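Local coordinates for inorganic pyrophosphatase (Ehrlichia chaffeensis, PDB 3LO0), which probably catalyses the magnesium-dependent hydrolysis of inorganic pyrophosphate to two phosphate ions, working as a homohexamer, at residues V39-S44 with A105-R110; S44-P49 with S70-C75; C75-I80 with D92-S97; R110-L115 with L128-H133. One frame throughout, in Å; residues are numbered along the deposited sequence.

Contact 1: residues V39-S44 with A105-R110; sequences VIIEIS and AVIRAR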
loop_
_atom_site.group_PDB
_atom_site.type_symbol
_atom_site.label_atom_id
_atom_site.label_comp_id
_atom_site.label_asym_id
_atom_site.label_seq_id
_atom_site.Cartn_x
_atom_site.Cartn_y
_atom_site.Cartn_z
ATOM N N VAL A 39 -7.431 12.061 20.987
ATOM C CA VAL A 39 -8.346 11.715 19.922
ATOM C C VAL A 39 -8.210 10.226 19.579
ATOM O O VAL A 39 -7.099 9.734 19.321
ATOM C CB VAL A 39 -8.068 12.568 18.671
ATOM C CG1 VAL A 39 -9.117 12.255 17.581
ATOM C CG2 VAL A 39 -8.017 14.066 19.043
ATOM N N ILE A 40 -9.328 9.514 19.592
ATOM C CA ILE A 40 -9.351 8.118 19.154
ATOM C C ILE A 40 -9.631 8.130 17.691
ATOM O O ILE A 40 -10.671 8.633 17.274
ATOM C CB ILE A 40 -10.424 7.279 19.860
ATOM C CG1 ILE A 40 -10.026 7.109 21.316
ATOM C CG2 ILE A 40 -10.542 5.893 19.156
ATOM C CD1 ILE A 40 -10.919 6.188 22.129
ATOM N N ILE A 41 -8.687 7.631 16.904
ATOM C CA ILE A 41 -8.817 7.620 15.458
ATOM C C ILE A 41 -9.776 6.509 15.006
ATOM O O ILE A 41 -9.677 5.346 15.455
ATOM C CB ILE A 41 -7.452 7.487 14.737
ATOM C CG1 ILE A 41 -6.517 8.676 15.065
ATOM C CG2 ILE A 41 -7.654 7.432 13.218
ATOM C CD1 ILE A 41 -7.141 10.049 14.767
ATOM N N GLU A 42 -10.708 6.888 14.147
ATOM C CA GLU A 42 -11.638 5.955 13.543
ATOM C C GLU A 42 -11.285 5.599 12.114
ATOM O O GLU A 42 -11.430 4.435 11.715
ATOM C CB GLU A 42 -13.037 6.537 13.553
ATOM C CG GLU A 42 -13.648 6.557 14.907
ATOM C CD GLU A 42 -14.944 7.308 14.924
ATOM O OE1 GLU A 42 -14.922 8.505 14.532
ATOM O OE2 GLU A 42 -15.972 6.708 15.333
ATOM N N ILE A 43 -10.855 6.611 11.350
ATOM C CA ILE A 43 -10.541 6.470 9.930
ATOM C C ILE A 43 -9.195 7.152 9.638
ATOM O O ILE A 43 -8.999 8.332 9.971
ATOM C CB ILE A 43 -11.633 7.182 9.072
ATOM C CG1 ILE A 43 -13.014 6.569 9.374
ATOM C CG2 ILE A 43 -11.293 7.118 7.589
ATOM C CD1 ILE A 43 -14.163 7.299 8.793
ATOM N N SER A 44 -8.319 6.432 8.964
ATOM C CA SER A 44 -6.970 6.904 8.664
ATOM C C SER A 44 -7.036 7.858 7.492
ATOM O O SER A 44 -7.807 7.625 6.588
ATOM C CB SER A 44 -6.080 5.714 8.307
ATOM O OG SER A 44 -6.060 4.767 9.346
ATOM N N ALA A 105 -6.078 3.784 17.460
ATOM C CA ALA A 105 -4.982 4.394 18.176
ATOM C C ALA A 105 -5.417 5.716 18.806
ATOM O O ALA A 105 -6.238 6.437 18.224
ATOM C CB ALA A 105 -3.789 4.642 17.212
ATOM N N VAL A 106 -4.878 6.035 19.988
ATOM C CA VAL A 106 -5.078 7.369 20.568
ATOM C C VAL A 106 -3.928 8.255 20.140
ATOM O O VAL A 106 -2.750 7.884 20.283
ATOM C CB VAL A 106 -5.097 7.336 22.103
ATOM C CG1 VAL A 106 -5.407 8.735 22.684
ATOM C CG2 VAL A 106 -6.100 6.312 22.604
ATOM N N ILE A 107 -4.243 9.448 19.677
ATOM C CA ILE A 107 -3.219 10.459 19.447
ATOM C C ILE A 107 -3.492 11.719 20.276
ATOM O O ILE A 107 -4.626 12.206 20.392
ATOM C CB ILE A 107 -3.048 10.771 17.950
ATOM C CG1 ILE A 107 -1.859 11.727 17.708
ATOM C CG2 ILE A 107 -4.352 11.287 17.366
ATOM C CD1 ILE A 107 -1.455 11.846 16.193
ATOM N N ARG A 108 -2.425 12.231 20.869
ATOM C CA ARG A 108 -2.489 13.481 21.595
ATOM C C ARG A 108 -2.376 14.631 20.591
ATOM O O ARG A 108 -1.382 14.718 19.786
ATOM C CB ARG A 108 -1.354 13.544 22.584
ATOM C CG ARG A 108 -1.364 12.437 23.606
ATOM C CD ARG A 108 -0.046 12.449 24.389
ATOM N NE ARG A 108 1.022 11.848 23.588
ATOM C CZ ARG A 108 2.268 11.655 24.015
ATOM N NH1 ARG A 108 2.633 12.037 25.240
ATOM N NH2 ARG A 108 3.155 11.072 23.213
ATOM N N ALA A 109 -3.410 15.459 20.567
ATOM C CA ALA A 109 -3.518 16.509 19.570
ATOM C C ALA A 109 -3.843 17.831 20.209
ATOM O O ALA A 109 -4.146 17.909 21.398
ATOM C CB ALA A 109 -4.570 16.159 18.517
ATOM N N ARG A 110 -3.750 18.885 19.410
ATOM C CA ARG A 110 -4.199 20.189 19.884
ATOM C C ARG A 110 -5.016 20.853 18.821
ATOM O O ARG A 110 -4.649 20.836 17.632
ATOM C CB ARG A 110 -3.063 21.069 20.376
ATOM C CG ARG A 110 -1.950 21.311 19.420
ATOM C CD ARG A 110 -0.841 22.183 20.096
ATOM N NE ARG A 110 0.229 22.360 19.121
ATOM C CZ ARG A 110 0.150 23.165 18.056
ATOM N NH1 ARG A 110 1.154 23.202 17.190
ATOM N NH2 ARG A 110 -0.919 23.933 17.856
#
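The flat groups joining Val39, Ile40 and Ile41 to Ala105, Val106 and Ile107 are peptide units, joined by N-H...O bonds into an antiparallel piece of the small curled beta barrel of family I soluble pyrophosphatases. Val39 and Ile107 place their side chains on one face of this sheet, Ile40 and Val106 on the other. The strands run 138° apart, well short of a straight antiparallel pair, as suits a strongly twisted sheet. Val39 and Ile107 form a hydrogen-bonded pair: Val39 N gives its hydrogen to Ile107 O at 2.9 Å, and Ile107 N returns a bond to Val39 O, also 2.9 Å. Further along, Ile41 N reaches Ala105 O at 3.0 Å; this bond is almost straight, with 177° at the hydrogen. Between these bonds Ile40 and Val106 make the non-hydrogen-bonded pair, with Ile40 CG1 against Val106 CG2 at 4.2 Å. Beyond Ile41 the chain turns a corner, and a classic bulge sets Glu42 and Ile43 together opposite Tyr77. Strand 106-118 also faces a second subunit, to which Val106 is hydrogen-bonded through its backbone, while Ile107 packs on Phe66 of that subunit. On the Val39 face, Val39 CG2 touches Ala109 CB at 4.1 Å. Ile41 joins this apolar patch: its CG1 lies beside the backbone N (chi1 -61°), and its terminal methyl CD1 meets the branch methyl CG2 of Ile107 at 4.0 Å.

Contact 2: residues S44-P49 with S70-C75; sequences SQNSCP and SMYYPC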
loop_
_atom_site.group_PDB
_atom_site.type_symbol
_atom_site.label_atom_id
_atom_site.label_comp_id
_atom_site.label_asym_id
_atom_site.label_seq_id
_atom_site.Cartn_x
_atom_site.Cartn_y
_atom_site.Cartn_z
ATOM N N SER A 44 -8.319 6.432 8.964
ATOM C CA SER A 44 -6.970 6.904 8.664
ATOM C C SER A 44 -7.036 7.858 7.492
ATOM O O SER A 44 -7.807 7.625 6.588
ATOM C CB SER A 44 -6.080 5.714 8.307
ATOM O OG SER A 44 -6.060 4.767 9.346
ATOM N N GLN A 45 -6.203 8.894 7.452
ATOM C CA GLN A 45 -6.174 9.740 6.255
ATOM C C GLN A 45 -5.625 8.957 5.083
ATOM O O GLN A 45 -4.853 8.010 5.254
ATOM C CB GLN A 45 -5.359 11.028 6.467
ATOM C CG GLN A 45 -3.888 10.870 6.613
ATOM C CD GLN A 45 -3.169 12.209 6.894
ATOM O OE1 GLN A 45 -3.681 13.126 7.570
ATOM N NE2 GLN A 45 -1.958 12.294 6.397
ATOM N N ASN A 46 -6.042 9.365 3.894
ATOM C CA ASN A 46 -5.619 8.727 2.667
ATOM C C ASN A 46 -5.914 7.191 2.673
ATOM O O ASN A 46 -5.158 6.379 2.101
ATOM C CB ASN A 46 -4.130 9.026 2.394
ATOM C CG ASN A 46 -3.740 10.493 2.622
ATOM O OD1 ASN A 46 -2.568 10.773 2.985
ATOM N ND2 ASN A 46 -4.674 11.430 2.428
ATOM N N SER A 47 -6.975 6.782 3.362
ATOM C CA SER A 47 -7.439 5.386 3.324
ATOM C C SER A 47 -8.516 5.201 2.269
ATOM O O SER A 47 -9.076 6.180 1.764
ATOM C CB SER A 47 -8.008 4.977 4.691
ATOM O OG SER A 47 -9.154 5.754 5.065
ATOM N N CYS A 48 -8.866 3.945 1.983
ATOM C CA CYS A 48 -10.005 3.622 1.096
ATOM C C CYS A 48 -11.284 4.277 1.639
ATOM O O CYS A 48 -11.316 4.632 2.788
ATOM C CB CYS A 48 -10.172 2.104 0.985
ATOM S SG CYS A 48 -8.639 1.210 0.321
ATOM N N PRO A 49 -12.320 4.472 0.805
ATOM C CA PRO A 49 -13.535 5.109 1.323
ATOM C C PRO A 49 -14.359 4.222 2.274
ATOM O O PRO A 49 -15.540 4.000 1.988
ATOM C CB PRO A 49 -14.379 5.406 0.053
ATOM C CG PRO A 49 -13.636 5.056 -1.071
ATOM C CD PRO A 49 -12.344 4.340 -0.653
ATOM N N SER A 70 -16.166 8.519 -4.731
ATOM C CA SER A 70 -14.729 8.189 -4.818
ATOM C C SER A 70 -13.910 9.282 -4.104
ATOM O O SER A 70 -13.108 10.057 -4.720
ATOM C CB SER A 70 -14.244 7.961 -6.272
ATOM O OG SER A 70 -14.111 9.186 -6.980
ATOM N N MET A 71 -14.121 9.335 -2.787
ATOM C CA MET A 71 -13.550 10.350 -1.923
ATOM C C MET A 71 -12.837 9.616 -0.780
ATOM O O MET A 71 -13.161 8.477 -0.449
ATOM C CB MET A 71 -14.643 11.307 -1.378
ATOM C CG MET A 71 -15.387 12.170 -2.480
ATOM S SD MET A 71 -16.324 13.688 -2.029
ATOM C CE MET A 71 -15.021 14.944 -2.083
ATOM N N TYR A 72 -11.860 10.267 -0.183
ATOM C CA TYR A 72 -11.236 9.723 1.042
ATOM C C TYR A 72 -11.135 10.832 2.091
ATOM O O TYR A 72 -11.133 12.003 1.756
ATOM C CB TYR A 72 -9.876 9.101 0.712
ATOM C CG TYR A 72 -8.929 10.094 0.191
ATOM C CD1 TYR A 72 -8.123 10.808 1.055
ATOM C CD2 TYR A 72 -8.826 10.345 -1.181
ATOM C CE1 TYR A 72 -7.248 11.766 0.596
ATOM C CE2 TYR A 72 -7.961 11.312 -1.654
ATOM C CZ TYR A 72 -7.169 12.016 -0.754
ATOM O OH TYR A 72 -6.285 12.989 -1.174
ATOM N N TYR A 73 -11.082 10.454 3.360
ATOM C CA TYR A 73 -10.925 11.422 4.429
ATOM C C TYR A 73 -9.633 12.193 4.286
ATOM O O TYR A 73 -8.578 11.574 4.113
ATOM C CB TYR A 73 -11.017 10.715 5.797
ATOM C CG TYR A 73 -12.450 10.527 6.196
ATOM C CD1 TYR A 73 -13.203 9.512 5.642
ATOM C CD2 TYR A 73 -13.071 11.400 7.077
ATOM C CE1 TYR A 73 -14.527 9.331 5.963
ATOM C CE2 TYR A 73 -14.425 11.230 7.416
ATOM C CZ TYR A 73 -15.147 10.202 6.829
ATOM O OH TYR A 73 -16.486 9.982 7.139
ATOM N N PRO A 74 -9.699 13.541 4.314
ATOM C CA PRO A 74 -8.516 14.348 4.041
ATOM C C PRO A 74 -7.528 14.409 5.212
ATOM O O PRO A 74 -6.423 14.886 5.033
ATOM C CB PRO A 74 -9.088 15.749 3.781
ATOM C CG PRO A 74 -10.375 15.759 4.475
ATOM C CD PRO A 74 -10.881 14.381 4.566
ATOM N N CYS A 75 -7.964 14.007 6.403
ATOM C CA CYS A 75 -7.094 13.923 7.571
ATOM C C CYS A 75 -7.518 12.696 8.372
ATOM O O CYS A 75 -8.577 12.113 8.106
ATOM C CB CYS A 75 -7.250 15.151 8.471
ATOM S SG CYS A 75 -7.126 16.823 7.796
HETATM O O HOH W 1 -3.641 15.734 6.968
HETATM O O HOH W 2 -10.845 7.607 3.684
#
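Asn46 crosses Tyr72 with its amide steeply inclined, 77° from the ring plane, and ND2 comes within 3.2 Å of CE1. Tyr72 CG lies between its backbone N and carbonyl carbon (chi1 63°), which turns the ring to Asn46. At the root of the same side chain, Ser47 O lies 3.2 Å from Tyr72 CB. The direct polar tie is slight: Asn46 N makes a weak hydrogen bond to Tyr73 O at 3.4 Å. At one end of the contact Gln45 CB presses on Cys75 C at 3.3 Å; at the other Pro49 CB sits 3.3 Å from Met71 O, a buried oxygen with no polar partner in the model. A water bridges the two loops, donating to Ser47 OG and accepting from Tyr73 N, both at 2.9 Å. Ser47 OG is itself positioned by its bond to Ser44 O, at 2.8 Å. A second water donates to Gln45 OE1 and, weakly, to Pro74 O, while Gln45 NE2 is held by Ser97 O. The loops link strand 37-41 to 50-55 and strand 60-66 to 76-79. Helix 150-162 packs on Met71, Pro74 and Cys75, Tyr72 rests on Pro49 of a third subunit, and Tyr73 meets Tyr163, a predicted substrate ligand, and Tyr77 of strand 76-79.

Contact 3: residues C75-I80 with D92-S97; sequences CNYGFI and DVLVAS. With SO4 (sulfate ion), chain B.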
loop_
_atom_site.group_PDB
_atom_site.type_symbol
_atom_site.label_atom_id
_atom_site.label_comp_id
_atom_site.label_asym_id
_atom_site.label_seq_id
_atom_site.Cartn_x
_atom_site.Cartn_y
_atom_site.Cartn_z
ATOM N N CYS A 75 -7.964 14.007 6.403
ATOM C CA CYS A 75 -7.094 13.923 7.571
ATOM C C CYS A 75 -7.518 12.696 8.372
ATOM O O CYS A 75 -8.577 12.113 8.106
ATOM C CB CYS A 75 -7.250 15.151 8.471
ATOM S SG CYS A 75 -7.126 16.823 7.796
ATOM N N ASN A 76 -6.697 12.270 9.336
ATOM C CA ASN A 76 -7.154 11.244 10.264
ATOM C C ASN A 76 -8.393 11.773 10.946
ATOM O O ASN A 76 -8.487 12.966 11.272
ATOM C CB ASN A 76 -6.061 10.876 11.277
ATOM C CG ASN A 76 -4.796 10.386 10.607
ATOM O OD1 ASN A 76 -4.775 9.311 9.996
ATOM N ND2 ASN A 76 -3.723 11.150 10.734
ATOM N N TYR A 77 -9.396 10.926 11.080
ATOM C CA TYR A 77 -10.660 11.353 11.574
ATOM C C TYR A 77 -11.094 10.499 12.736
ATOM O O TYR A 77 -11.026 9.281 12.672
ATOM C CB TYR A 77 -11.691 11.282 10.454
ATOM C CG TYR A 77 -13.080 11.712 10.845
ATOM C CD1 TYR A 77 -13.407 13.047 10.895
ATOM C CD2 TYR A 77 -14.074 10.783 11.148
ATOM C CE1 TYR A 77 -14.671 13.468 11.201
ATOM C CE2 TYR A 77 -15.361 11.207 11.506
ATOM C CZ TYR A 77 -15.637 12.567 11.525
ATOM O OH TYR A 77 -16.858 13.063 11.846
ATOM N N GLY A 78 -11.555 11.122 13.811
ATOM C CA GLY A 78 -12.001 10.343 14.972
ATOM C C GLY A 78 -12.731 11.227 15.949
ATOM O O GLY A 78 -13.271 12.264 15.553
ATOM N N PHE A 79 -12.675 10.885 17.221
ATOM C CA PHE A 79 -13.494 11.575 18.236
ATOM C C PHE A 79 -12.775 11.749 19.553
ATOM O O PHE A 79 -11.778 11.057 19.842
ATOM C CB PHE A 79 -14.817 10.792 18.478
ATOM C CG PHE A 79 -14.626 9.418 19.095
ATOM C CD1 PHE A 79 -14.343 8.317 18.308
ATOM C CD2 PHE A 79 -14.720 9.239 20.459
ATOM C CE1 PHE A 79 -14.198 7.072 18.864
ATOM C CE2 PHE A 79 -14.556 7.982 21.033
ATOM C CZ PHE A 79 -14.291 6.907 20.254
ATOM N N ILE A 80 -13.283 12.675 20.373
ATOM C CA ILE A 80 -12.724 12.857 21.714
ATOM C C ILE A 80 -13.559 12.027 22.693
ATOM O O ILE A 80 -14.749 12.259 22.827
ATOM C CB ILE A 80 -12.742 14.307 22.186
ATOM C CG1 ILE A 80 -12.215 15.243 21.100
ATOM C CG2 ILE A 80 -12.005 14.471 23.557
ATOM C CD1 ILE A 80 -12.262 16.714 21.497
ATOM N N ASP A 92 -16.279 15.355 17.086
ATOM C CA ASP A 92 -15.453 14.792 16.013
ATOM C C ASP A 92 -14.281 15.710 15.707
ATOM O O ASP A 92 -14.406 16.958 15.691
ATOM C CB ASP A 92 -16.274 14.625 14.732
ATOM C CG ASP A 92 -17.423 13.656 14.903
ATOM O OD1 ASP A 92 -17.231 12.622 15.594
ATOM O OD2 ASP A 92 -18.511 13.944 14.345
ATOM N N VAL A 93 -13.168 15.071 15.376
ATOM C CA VAL A 93 -11.917 15.742 15.182
ATOM C C VAL A 93 -11.203 15.216 13.924
ATOM O O VAL A 93 -11.027 13.997 13.745
ATOM C CB VAL A 93 -10.994 15.554 16.407
ATOM C CG1 VAL A 93 -9.705 16.375 16.253
ATOM C CG2 VAL A 93 -11.716 15.891 17.668
ATOM N N LEU A 94 -10.753 16.158 13.099
ATOM C CA LEU A 94 -9.767 15.896 12.061
ATOM C C LEU A 94 -8.377 16.155 12.605
ATOM O O LEU A 94 -8.099 17.257 13.065
ATOM C CB LEU A 94 -9.988 16.830 10.872
ATOM C CG LEU A 94 -11.351 16.635 10.216
ATOM C CD1 LEU A 94 -11.904 17.962 9.715
ATOM C CD2 LEU A 94 -11.222 15.586 9.080
ATOM N N VAL A 95 -7.491 15.173 12.528
ATOM C CA VAL A 95 -6.120 15.377 12.940
ATOM C C VAL A 95 -5.223 15.330 11.719
ATOM O O VAL A 95 -5.070 14.296 11.115
ATOM C CB VAL A 95 -5.642 14.350 13.962
ATOM C CG1 VAL A 95 -4.244 14.742 14.515
ATOM C CG2 VAL A 95 -6.683 14.204 15.126
ATOM N N ALA A 96 -4.655 16.463 11.349
ATOM C CA ALA A 96 -3.703 16.496 10.242
ATOM C C ALA A 96 -2.441 15.780 10.674
ATOM O O ALA A 96 -2.029 15.868 11.823
ATOM C CB ALA A 96 -3.412 17.953 9.856
ATOM N N SER A 97 -1.826 14.999 9.780
ATOM C CA SER A 97 -0.611 14.340 10.139
ATOM C C SER A 97 0.262 14.052 8.898
ATOM O O SER A 97 -0.196 14.185 7.776
ATOM C CB SER A 97 -0.914 13.073 10.935
ATOM O OG SER A 97 -1.418 12.063 10.113
HETATM S S SO4 B . -20.120 11.415 11.346
HETATM O O1 SO4 B . -18.712 11.425 11.760
HETATM O O2 SO4 B . -20.274 11.369 9.879
HETATM O O3 SO4 B . -20.761 10.226 11.950
HETATM O O4 SO4 B . -20.782 12.661 11.773
#
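Tyr77 turns CG away from its own N (chi1 -180°), and this carries its ring along the neighbouring strand 92-95 to Asp92, whose carboxylate swings beside its own backbone N (chi1 -62°). Tyr77 OH and Asp92 OD2 come to 3.1 Å, the ring and carboxylate planes 43° apart. Leu94 CD2 touches the ring at its edge, 3.8 Å from Tyr77 CD1, and Ile156 and Phe160 of helix 150-162 pack on Leu94. The strands that carry these groups, 76-79 and 92-95, pair antiparallel. Gly78 N bonds to Val93 O at 2.9 Å, and Val93 N returns to Gly78 O at 2.8 Å. Further along, Val95 N donates to Asn76 O at 2.7 Å. Asn76 ND2 makes a bent, weak bond to Ser97 OG, its short 2.6 Å doubtful; Ser97 OG is also hydrogen-bonded to Phe99 O, and Asn76 OD1 takes the backbone N-H of Gln45 and of Val101. On the face opposite Tyr77, Ile80 CG1 meets Val93 CG2 at 3.5 Å. A sulfate oxygen, O1, lies in the plane of the Tyr77 ring and accepts from OH; the modelled bond is very short and its exact length doubtful. Lys126 NZ is hydrogen-bonded to the same hydroxyl. Tyr77 is a predicted substrate ligand and Asp92 a predicted magnesium ligand, so the sulfate, probably from the crystallisation liquor, is consistent with a phosphate position near the metal site.

Contact 4: residues R110-L115 with L128-H133; sequences RPVGVL and LAVPTH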
loop_
_atom_site.group_PDB
_atom_site.type_symbol
_atom_site.label_atom_id
_atom_site.label_comp_id
_atom_site.label_asym_id
_atom_site.label_seq_id
_atom_site.Cartn_x
_atom_site.Cartn_y
_atom_site.Cartn_z
ATOM N N ARG A 110 -3.750 18.885 19.410
ATOM C CA ARG A 110 -4.199 20.189 19.884
ATOM C C ARG A 110 -5.016 20.853 18.821
ATOM O O ARG A 110 -4.649 20.836 17.632
ATOM C CB ARG A 110 -3.063 21.069 20.376
ATOM C CG ARG A 110 -1.950 21.311 19.420
ATOM C CD ARG A 110 -0.841 22.183 20.096
ATOM N NE ARG A 110 0.229 22.360 19.121
ATOM C CZ ARG A 110 0.150 23.165 18.056
ATOM N NH1 ARG A 110 1.154 23.202 17.190
ATOM N NH2 ARG A 110 -0.919 23.933 17.856
ATOM N N PRO A 111 -6.167 21.375 19.229
ATOM C CA PRO A 111 -7.050 21.976 18.274
ATOM C C PRO A 111 -6.451 23.266 17.754
ATOM O O PRO A 111 -5.752 23.961 18.492
ATOM C CB PRO A 111 -8.294 22.304 19.085
ATOM C CG PRO A 111 -7.815 22.401 20.476
ATOM C CD PRO A 111 -6.605 21.617 20.610
ATOM N N VAL A 112 -6.740 23.573 16.501
ATOM C CA VAL A 112 -6.339 24.840 15.930
ATOM C C VAL A 112 -7.472 25.596 15.265
ATOM O O VAL A 112 -7.268 26.719 14.797
ATOM C CB VAL A 112 -5.184 24.664 14.954
ATOM C CG1 VAL A 112 -3.978 24.078 15.715
ATOM C CG2 VAL A 112 -5.586 23.770 13.768
ATOM N N GLY A 113 -8.661 25.001 15.246
ATOM C CA GLY A 113 -9.784 25.582 14.547
ATOM C C GLY A 113 -10.935 24.618 14.501
ATOM O O GLY A 113 -10.836 23.493 15.035
ATOM N N VAL A 114 -12.020 25.072 13.876
ATOM C CA VAL A 114 -13.217 24.283 13.707
ATOM C C VAL A 114 -13.924 24.634 12.377
ATOM O O VAL A 114 -14.025 25.809 11.983
ATOM C CB VAL A 114 -14.149 24.425 14.963
ATOM C CG1 VAL A 114 -14.523 25.883 15.221
ATOM C CG2 VAL A 114 -15.378 23.544 14.828
ATOM N N LEU A 115 -14.361 23.594 11.680
ATOM C CA LEU A 115 -15.138 23.723 10.492
ATOM C C LEU A 115 -16.598 23.602 10.915
ATOM O O LEU A 115 -17.008 22.606 11.493
ATOM C CB LEU A 115 -14.801 22.636 9.466
ATOM C CG LEU A 115 -15.676 22.656 8.199
ATOM C CD1 LEU A 115 -15.512 24.007 7.468
ATOM C CD2 LEU A 115 -15.360 21.505 7.276
ATOM N N LEU A 128 -10.528 20.860 13.843
ATOM C CA LEU A 128 -9.264 20.618 13.146
ATOM C C LEU A 128 -8.145 20.738 14.173
ATOM O O LEU A 128 -8.023 21.731 14.881
ATOM C CB LEU A 128 -9.020 21.613 11.997
ATOM C CG LEU A 128 -7.699 21.443 11.219
ATOM C CD1 LEU A 128 -7.691 20.097 10.497
ATOM C CD2 LEU A 128 -7.389 22.684 10.269
ATOM N N ALA A 129 -7.298 19.722 14.247
ATOM C CA ALA A 129 -6.233 19.687 15.239
ATOM C C ALA A 129 -4.976 19.140 14.598
ATOM O O ALA A 129 -5.026 18.550 13.507
ATOM C CB ALA A 129 -6.668 18.803 16.458
ATOM N N VAL A 130 -3.850 19.360 15.268
ATOM C CA VAL A 130 -2.580 18.854 14.836
ATOM C C VAL A 130 -1.952 18.094 15.974
ATOM O O VAL A 130 -2.335 18.289 17.126
ATOM C CB VAL A 130 -1.626 19.954 14.380
ATOM C CG1 VAL A 130 -2.200 20.692 13.167
ATOM C CG2 VAL A 130 -1.266 20.905 15.590
ATOM N N PRO A 131 -1.012 17.212 15.656
ATOM C CA PRO A 131 -0.308 16.500 16.723
ATOM C C PRO A 131 0.457 17.463 17.639
ATOM O O PRO A 131 0.961 18.506 17.180
ATOM C CB PRO A 131 0.651 15.591 15.970
ATOM C CG PRO A 131 0.049 15.428 14.584
ATOM C CD PRO A 131 -0.585 16.759 14.317
ATOM N N THR A 132 0.554 17.124 18.918
ATOM C CA THR A 132 1.285 17.970 19.839
ATOM C C THR A 132 2.778 17.879 19.540
ATOM O O THR A 132 3.239 16.930 18.905
ATOM C CB THR A 132 1.031 17.594 21.309
ATOM O OG1 THR A 132 1.468 16.256 21.535
ATOM C CG2 THR A 132 -0.451 17.689 21.608
ATOM N N HIS A 133 3.526 18.849 20.063
ATOM C CA HIS A 133 4.942 18.977 19.760
ATOM C C HIS A 133 5.710 17.728 20.174
ATOM O O HIS A 133 6.697 17.363 19.541
ATOM C CB HIS A 133 5.537 20.229 20.397
ATOM C CG HIS A 133 5.801 20.110 21.862
ATOM N ND1 HIS A 133 7.024 19.706 22.362
ATOM C CD2 HIS A 133 5.017 20.369 22.935
ATOM C CE1 HIS A 133 6.974 19.710 23.685
ATOM N NE2 HIS A 133 5.771 20.110 24.060
HETATM O O HOH W 3 2.160 21.116 21.413
HETATM O O HOH W 4 2.745 20.512 17.020
#
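Residues 110-115 and 128-131, parts of the hairpin strands 106-118 and 124-131, run antiparallel at 146°, their pairing interrupted by a classic bulge. Arg110 and Val130 are a hydrogen-bonded pair, with Arg110 N 2.8 Å from Val130 O and a return bond from Val130 N to Arg110 O. Pro111, which has no N-H to give, falls in the non-hydrogen-bonded place opposite Ala129, whose CB is pressed to within 3.1 Å of Arg110 O. The bulge follows: Val112, with psi near zero (-2°), and Gly113 both face Leu128. Leu128 O therefore takes two donors, Val112 N at 2.8 Å and, weakly, Gly113 N at 3.4 Å. Leu128 N closes the unit on Gly113 O at 2.9 Å.

Among the side chains, Val112 CG2 packs on Leu128 CG, and Val112 CG1 reaches Val130 CG2, the two side chains crossing at about a right angle. Leu128 continues into the core against Trp177 of strand 173-179 and against helix 150-162, while Pro111 and Val114 pack against helix 180-189. Arg110 is extended from CG to NE and lies across Val130, so that the methyl CG2 sits over the centre of one guanidinium face, 3.6 Å from CZ. The guanidinium nitrogens are held around this methyl: NH2 donates to Ile142 O, and NE gives a weak bond to a water that also accepts from His133 N. Another water accepts from Arg110 NH1 at 3.1 Å and donates to Pro131 O at 2.7 Å.

Contacts 1, 3 and 4 belong to one curled sheet. Glu42 N bonds to Tyr77 O and Ile43 O accepts from Tyr77 N, joining contacts 1 and 3, whose centres lie about 6 Å apart. Leu94 O takes Ala129 N at 2.8 Å, tying contact 3 to contact 4, and Arg110 on strand 106-118 is common to contacts 1 and 4. Contact 2 pairs two loops that lead into strands 50-55 and 76-79, sharing Ser44 with contact 1 and Cys75 with contact 3; Ile43 CD1 touches Tyr73 CE1 at 3.5 Å. Contact 3 carries the predicted substrate and magnesium ligands, and the Tyr73 side chain of contact 2 lies about 5 Å from the sulfate.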